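Local coordinates for hypothetical protein (Fusobacterium nucleatum subsp. nucleatum, PDB 2GSL) that might act as a ribonuclease in RNA processing, probably as a member of the MrnC family built on a magnesium-binding ribonuclease III domain, at residues L68-K80 and A101-K114. Numbering follows the deposited sequence.
Sequences LDEEFKVIGKRAK and ALEAIIGAMYLLKK. With MG (magnesium ion), chain G.
Over one face of the F72 ring lies the terminal methyl of M109, modelled as selenomethionine: CE sits 4.1 Å from the ring centroid, 13° off the normal, a CH-pi contact, while SE stands farther above the same ring in a Met-aromatic arrangement. The edge goes to K114, whose aliphatic CD meets F72 CZ at 3.4 Å in the ring plane. M109 reaches this position with an extended chain (chi2 176°), its CG brushing F72 CE2 on the way. Just before K114, K113, with positive phi, fits the C-prime place of a Schellman motif that closes the helix, though the position of K114 N is less certain.

Farther along, helix 70-80 and helix 93-111 illustrate how small residues let two helices approach closely. Within the all-helical ribonuclease III domain they run roughly antiparallel, at 142°, with segment axes 8.1 Å apart. The CA atoms of G76 and A101 come nearest, 4.6 Å apart, with A101 CB packed on the G76 backbone, and A79 CB rests against both A101 and A104. I105, its CD1 passing over G76 CA, also meets L68 tip to tip, I105 CD1 lying 3.6 Å from L68 CD2. I75 reaches A108 through CD1, 3.6 Å from A108 CB, and its side chain also touches L18 of helix 15-34.

No hydrogen bond links the two segments, so apolar packing carries the contact. From the same helical segment E103 points elsewhere, binding the magnesium ion through OE1 together with D23, the probable active-site residue, while E103 OE2 accepts a hydrogen bond from one of the metal's waters.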
loop_
_atom_site.group_PDB
_atom_site.type_symbol
_atom_site.label_atom_id
_atom_site.label_comp_id
_atom_site.label_asym_id
_atom_site.label_seq_id
_atom_site.Cartn_x
_atom_site.Cartn_y
_atom_site.Cartn_z
ATOM N N LEU A 68 -16.951 14.063 8.550
ATOM C CA LEU A 68 -17.168 13.028 7.528
ATOM C C LEU A 68 -18.650 12.666 7.343
ATOM O O LEU A 68 -19.426 12.683 8.298
ATOM C CB LEU A 68 -16.375 11.759 7.878
ATOM C CG LEU A 68 -14.890 11.676 7.484
ATOM C CD1 LEU A 68 -14.105 12.767 8.159
ATOM C CD2 LEU A 68 -14.326 10.315 7.869
ATOM N N ASP A 69 -19.040 12.338 6.114
ATOM C CA ASP A 69 -20.426 11.974 5.842
ATOM C C ASP A 69 -20.889 10.906 6.829
ATOM O O ASP A 69 -20.074 10.172 7.396
ATOM C CB ASP A 69 -20.597 11.439 4.408
ATOM C CG ASP A 69 -20.292 12.481 3.332
ATOM O OD1 ASP A 69 -20.766 13.631 3.452
ATOM O OD2 ASP A 69 -19.586 12.143 2.356
ATOM N N GLU A 70 -22.202 10.826 7.022
ATOM C CA GLU A 70 -22.812 9.861 7.932
ATOM C C GLU A 70 -22.304 8.433 7.734
ATOM O O GLU A 70 -21.866 7.777 8.687
ATOM C CB GLU A 70 -24.336 9.884 7.757
ATOM C CG GLU A 70 -25.060 10.820 8.706
ATOM C CD GLU A 70 -25.013 10.324 10.142
ATOM O OE1 GLU A 70 -25.491 11.051 11.045
ATOM O OE2 GLU A 70 -24.497 9.203 10.365
ATOM N N GLU A 71 -22.381 7.958 6.493
ATOM C CA GLU A 71 -21.952 6.606 6.138
ATOM C C GLU A 71 -20.570 6.239 6.689
ATOM O O GLU A 71 -20.332 5.098 7.100
ATOM C CB GLU A 71 -21.963 6.456 4.612
ATOM C CG GLU A 71 -21.245 5.229 4.067
ATOM C CD GLU A 71 -21.319 5.147 2.548
ATOM O OE1 GLU A 71 -21.054 6.175 1.870
ATOM O OE2 GLU A 71 -21.633 4.049 2.032
ATOM N N PHE A 72 -19.670 7.214 6.700
ATOM C CA PHE A 72 -18.318 7.004 7.182
ATOM C C PHE A 72 -18.227 7.071 8.690
ATOM O O PHE A 72 -17.511 6.287 9.313
ATOM C CB PHE A 72 -17.390 8.033 6.545
ATOM C CG PHE A 72 -17.286 7.891 5.066
ATOM C CD1 PHE A 72 -17.591 8.950 4.226
ATOM C CD2 PHE A 72 -16.934 6.668 4.506
ATOM C CE1 PHE A 72 -17.552 8.786 2.840
ATOM C CE2 PHE A 72 -16.892 6.491 3.132
ATOM C CZ PHE A 72 -17.200 7.545 2.296
ATOM N N LYS A 73 -18.949 8.015 9.279
ATOM C CA LYS A 73 -18.946 8.167 10.724
ATOM C C LYS A 73 -19.303 6.831 11.386
ATOM O O LYS A 73 -18.733 6.467 12.419
ATOM C CB LYS A 73 -19.950 9.243 11.144
ATOM C CG LYS A 73 -19.642 10.647 10.642
ATOM C CD LYS A 73 -20.533 11.670 11.339
ATOM C CE LYS A 73 -19.941 13.077 11.266
ATOM N NZ LYS A 73 -20.700 14.068 12.107
ATOM N N VAL A 74 -20.245 6.108 10.774
ATOM C CA VAL A 74 -20.701 4.804 11.261
ATOM C C VAL A 74 -19.539 3.810 11.245
ATOM O O VAL A 74 -19.213 3.194 12.268
ATOM C CB VAL A 74 -21.872 4.247 10.370
ATOM C CG1 VAL A 74 -22.326 2.873 10.867
ATOM C CG2 VAL A 74 -23.056 5.208 10.394
ATOM N N ILE A 75 -18.923 3.663 10.073
ATOM C CA ILE A 75 -17.795 2.757 9.894
ATOM C C ILE A 75 -16.709 3.076 10.910
ATOM O O ILE A 75 -16.181 2.182 11.580
ATOM C CB ILE A 75 -17.219 2.878 8.477
ATOM C CG1 ILE A 75 -18.286 2.468 7.470
ATOM C CG2 ILE A 75 -15.971 2.016 8.338
ATOM C CD1 ILE A 75 -17.827 2.514 6.048
ATOM N N GLY A 76 -16.387 4.358 11.031
ATOM C CA GLY A 76 -15.373 4.766 11.977
ATOM C C GLY A 76 -15.700 4.315 13.386
ATOM O O GLY A 76 -14.859 3.727 14.067
ATOM N N LYS A 77 -16.933 4.569 13.816
ATOM C CA LYS A 77 -17.375 4.217 15.166
ATOM C C LYS A 77 -17.320 2.726 15.478
ATOM O O LYS A 77 -16.688 2.333 16.458
ATOM C CB LYS A 77 -18.799 4.745 15.410
ATOM C CG LYS A 77 -19.212 4.834 16.890
ATOM C CD LYS A 77 -19.699 3.502 17.466
ATOM C CE LYS A 77 -21.180 3.246 17.169
ATOM N NZ LYS A 77 -22.106 4.100 17.979
ATOM N N ARG A 78 -17.979 1.902 14.664
ATOM C CA ARG A 78 -17.985 0.461 14.908
ATOM C C ARG A 78 -16.577 -0.088 14.894
ATOM O O ARG A 78 -16.282 -1.085 15.549
ATOM C CB ARG A 78 -18.830 -0.290 13.870
ATOM C CG ARG A 78 -18.295 -0.269 12.445
ATOM C CD ARG A 78 -18.709 -1.532 11.651
ATOM N NE ARG A 78 -19.062 -1.232 10.256
ATOM C CZ ARG A 78 -18.811 -2.029 9.220
ATOM N NH1 ARG A 78 -18.192 -3.188 9.402
ATOM N NH2 ARG A 78 -19.190 -1.668 8.000
ATOM N N ALA A 79 -15.708 0.581 14.140
ATOM C CA ALA A 79 -14.308 0.182 14.021
ATOM C C ALA A 79 -13.530 0.463 15.311
ATOM O O ALA A 79 -12.614 -0.278 15.653
ATOM C CB ALA A 79 -13.659 0.909 12.840
ATOM N N LYS A 80 -13.898 1.527 16.024
ATOM C CA LYS A 80 -13.217 1.867 17.266
ATOM C C LYS A 80 -13.418 0.785 18.313
ATOM O O LYS A 80 -12.447 0.259 18.861
ATOM C CB LYS A 80 -13.707 3.209 17.821
ATOM C CG LYS A 80 -13.264 4.406 16.994
ATOM C CD LYS A 80 -13.751 5.736 17.557
ATOM C CE LYS A 80 -12.982 6.171 18.800
ATOM N NZ LYS A 80 -13.325 7.588 19.181
ATOM N N ALA A 101 -9.874 2.733 13.046
ATOM C CA ALA A 101 -11.091 3.345 12.568
ATOM C C ALA A 101 -10.736 4.217 11.368
ATOM O O ALA A 101 -11.471 4.262 10.376
ATOM C CB ALA A 101 -11.731 4.180 13.674
ATOM N N LEU A 102 -9.605 4.911 11.467
ATOM C CA LEU A 102 -9.149 5.771 10.384
ATOM C C LEU A 102 -8.818 4.914 9.158
ATOM O O LEU A 102 -9.251 5.227 8.050
ATOM C CB LEU A 102 -7.925 6.592 10.833
ATOM C CG LEU A 102 -7.216 7.656 9.964
ATOM C CD1 LEU A 102 -6.267 6.982 8.997
ATOM C CD2 LEU A 102 -8.213 8.524 9.256
ATOM N N GLU A 103 -8.081 3.823 9.344
ATOM C CA GLU A 103 -7.743 2.971 8.203
ATOM C C GLU A 103 -8.980 2.248 7.669
ATOM O O GLU A 103 -8.989 1.765 6.538
ATOM C CB GLU A 103 -6.677 1.929 8.579
ATOM C CG GLU A 103 -5.400 2.511 9.128
ATOM C CD GLU A 103 -4.287 1.497 9.245
ATOM O OE1 GLU A 103 -3.176 1.800 8.746
ATOM O OE2 GLU A 103 -4.496 0.404 9.835
ATOM N N ALA A 104 -10.018 2.173 8.490
ATOM C CA ALA A 104 -11.240 1.507 8.089
ATOM C C ALA A 104 -11.991 2.440 7.158
ATOM O O ALA A 104 -12.495 2.024 6.117
ATOM C CB ALA A 104 -12.083 1.182 9.312
ATOM N N ILE A 105 -12.065 3.708 7.539
ATOM C CA ILE A 105 -12.736 4.704 6.718
ATOM C C ILE A 105 -11.999 4.852 5.382
ATOM O O ILE A 105 -12.624 4.824 4.329
ATOM C CB ILE A 105 -12.782 6.060 7.421
ATOM C CG1 ILE A 105 -13.674 5.955 8.656
ATOM C CG2 ILE A 105 -13.290 7.120 6.463
ATOM C CD1 ILE A 105 -13.616 7.168 9.548
ATOM N N ILE A 106 -10.678 4.999 5.432
ATOM C CA ILE A 106 -9.891 5.129 4.215
ATOM C C ILE A 106 -10.161 3.901 3.346
ATOM O O ILE A 106 -10.407 4.018 2.148
ATOM C CB ILE A 106 -8.333 5.236 4.509
ATOM C CG1 ILE A 106 -8.000 6.539 5.236
ATOM C CG2 ILE A 106 -7.539 5.262 3.200
ATOM C CD1 ILE A 106 -8.136 7.781 4.357
ATOM N N GLY A 107 -10.118 2.721 3.951
ATOM C CA GLY A 107 -10.360 1.506 3.197
ATOM C C GLY A 107 -11.721 1.515 2.528
ATOM O O GLY A 107 -11.861 1.084 1.378
ATOM N N ALA A 108 -12.724 2.018 3.241
ATOM C CA ALA A 108 -14.083 2.068 2.721
ATOM C C ALA A 108 -14.222 3.036 1.545
ATOM O O ALA A 108 -14.770 2.682 0.508
ATOM C CB ALA A 108 -15.041 2.453 3.836
HETATM N N MSE A 109 -13.724 4.255 1.712
HETATM C CA MSE A 109 -13.811 5.256 0.666
HETATM C C MSE A 109 -13.269 4.692 -0.643
HETATM O O MSE A 109 -13.863 4.869 -1.710
HETATM C CB MSE A 109 -13.032 6.503 1.076
HETATM C CG MSE A 109 -13.554 7.178 2.350
HETATM SE SE MSE A 109 -12.449 8.697 2.885
HETATM C CE MSE A 109 -13.646 9.550 4.150
ATOM N N TYR A 110 -12.153 3.987 -0.561
ATOM C CA TYR A 110 -11.557 3.406 -1.747
ATOM C C TYR A 110 -12.559 2.464 -2.434
ATOM O O TYR A 110 -12.951 2.691 -3.579
ATOM C CB TYR A 110 -10.302 2.654 -1.344
ATOM C CG TYR A 110 -9.430 2.264 -2.494
ATOM C CD1 TYR A 110 -8.468 3.125 -2.986
ATOM C CD2 TYR A 110 -9.538 1.005 -3.058
ATOM C CE1 TYR A 110 -7.626 2.732 -4.008
ATOM C CE2 TYR A 110 -8.712 0.601 -4.072
ATOM C CZ TYR A 110 -7.755 1.461 -4.543
ATOM O OH TYR A 110 -6.903 1.015 -5.525
ATOM N N LEU A 111 -12.974 1.413 -1.730
ATOM C CA LEU A 111 -13.939 0.454 -2.267
ATOM C C LEU A 111 -15.189 1.123 -2.857
ATOM O O LEU A 111 -15.864 0.545 -3.709
ATOM C CB LEU A 111 -14.347 -0.542 -1.180
ATOM C CG LEU A 111 -13.291 -1.592 -0.883
ATOM C CD1 LEU A 111 -13.728 -2.482 0.266
ATOM C CD2 LEU A 111 -13.064 -2.412 -2.118
ATOM N N LEU A 112 -15.498 2.334 -2.401
ATOM C CA LEU A 112 -16.653 3.062 -2.913
ATOM C C LEU A 112 -16.231 4.073 -3.957
ATOM O O LEU A 112 -16.881 5.103 -4.125
ATOM C CB LEU A 112 -17.383 3.807 -1.799
ATOM C CG LEU A 112 -18.183 2.952 -0.835
ATOM C CD1 LEU A 112 -18.828 3.842 0.204
ATOM C CD2 LEU A 112 -19.220 2.165 -1.608
ATOM N N LYS A 113 -15.136 3.792 -4.651
ATOM C CA LYS A 113 -14.646 4.701 -5.681
ATOM C C LYS A 113 -14.568 6.164 -5.228
ATOM O O LYS A 113 -14.478 7.067 -6.060
ATOM C CB LYS A 113 -15.530 4.606 -6.932
ATOM C CG LYS A 113 -15.093 3.556 -7.949
ATOM C CD LYS A 113 -15.197 2.151 -7.400
ATOM C CE LYS A 113 -14.831 1.114 -8.462
ATOM N NZ LYS A 113 -13.414 1.239 -8.928
ATOM N N LYS A 114 -14.602 6.398 -3.916
ATOM C CA LYS A 114 -14.522 7.753 -3.386
ATOM C C LYS A 114 -13.071 8.190 -3.146
ATOM O O LYS A 114 -12.751 8.823 -2.136
ATOM C CB LYS A 114 -15.340 7.857 -2.096
ATOM C CG LYS A 114 -16.838 8.011 -2.344
ATOM C CD LYS A 114 -17.644 7.943 -1.052
ATOM C CE LYS A 114 -19.086 8.383 -1.267
ATOM N NZ LYS A 114 -19.169 9.839 -1.532
HETATM MG MG MG G . -1.520 0.904 10.144
HETATM O O HOH W 1 -2.330 -1.223 10.377
HETATM O O HOH W 2 -0.145 2.507 9.097
HETATM O O HOH W 3 0.466 -0.259 10.618
#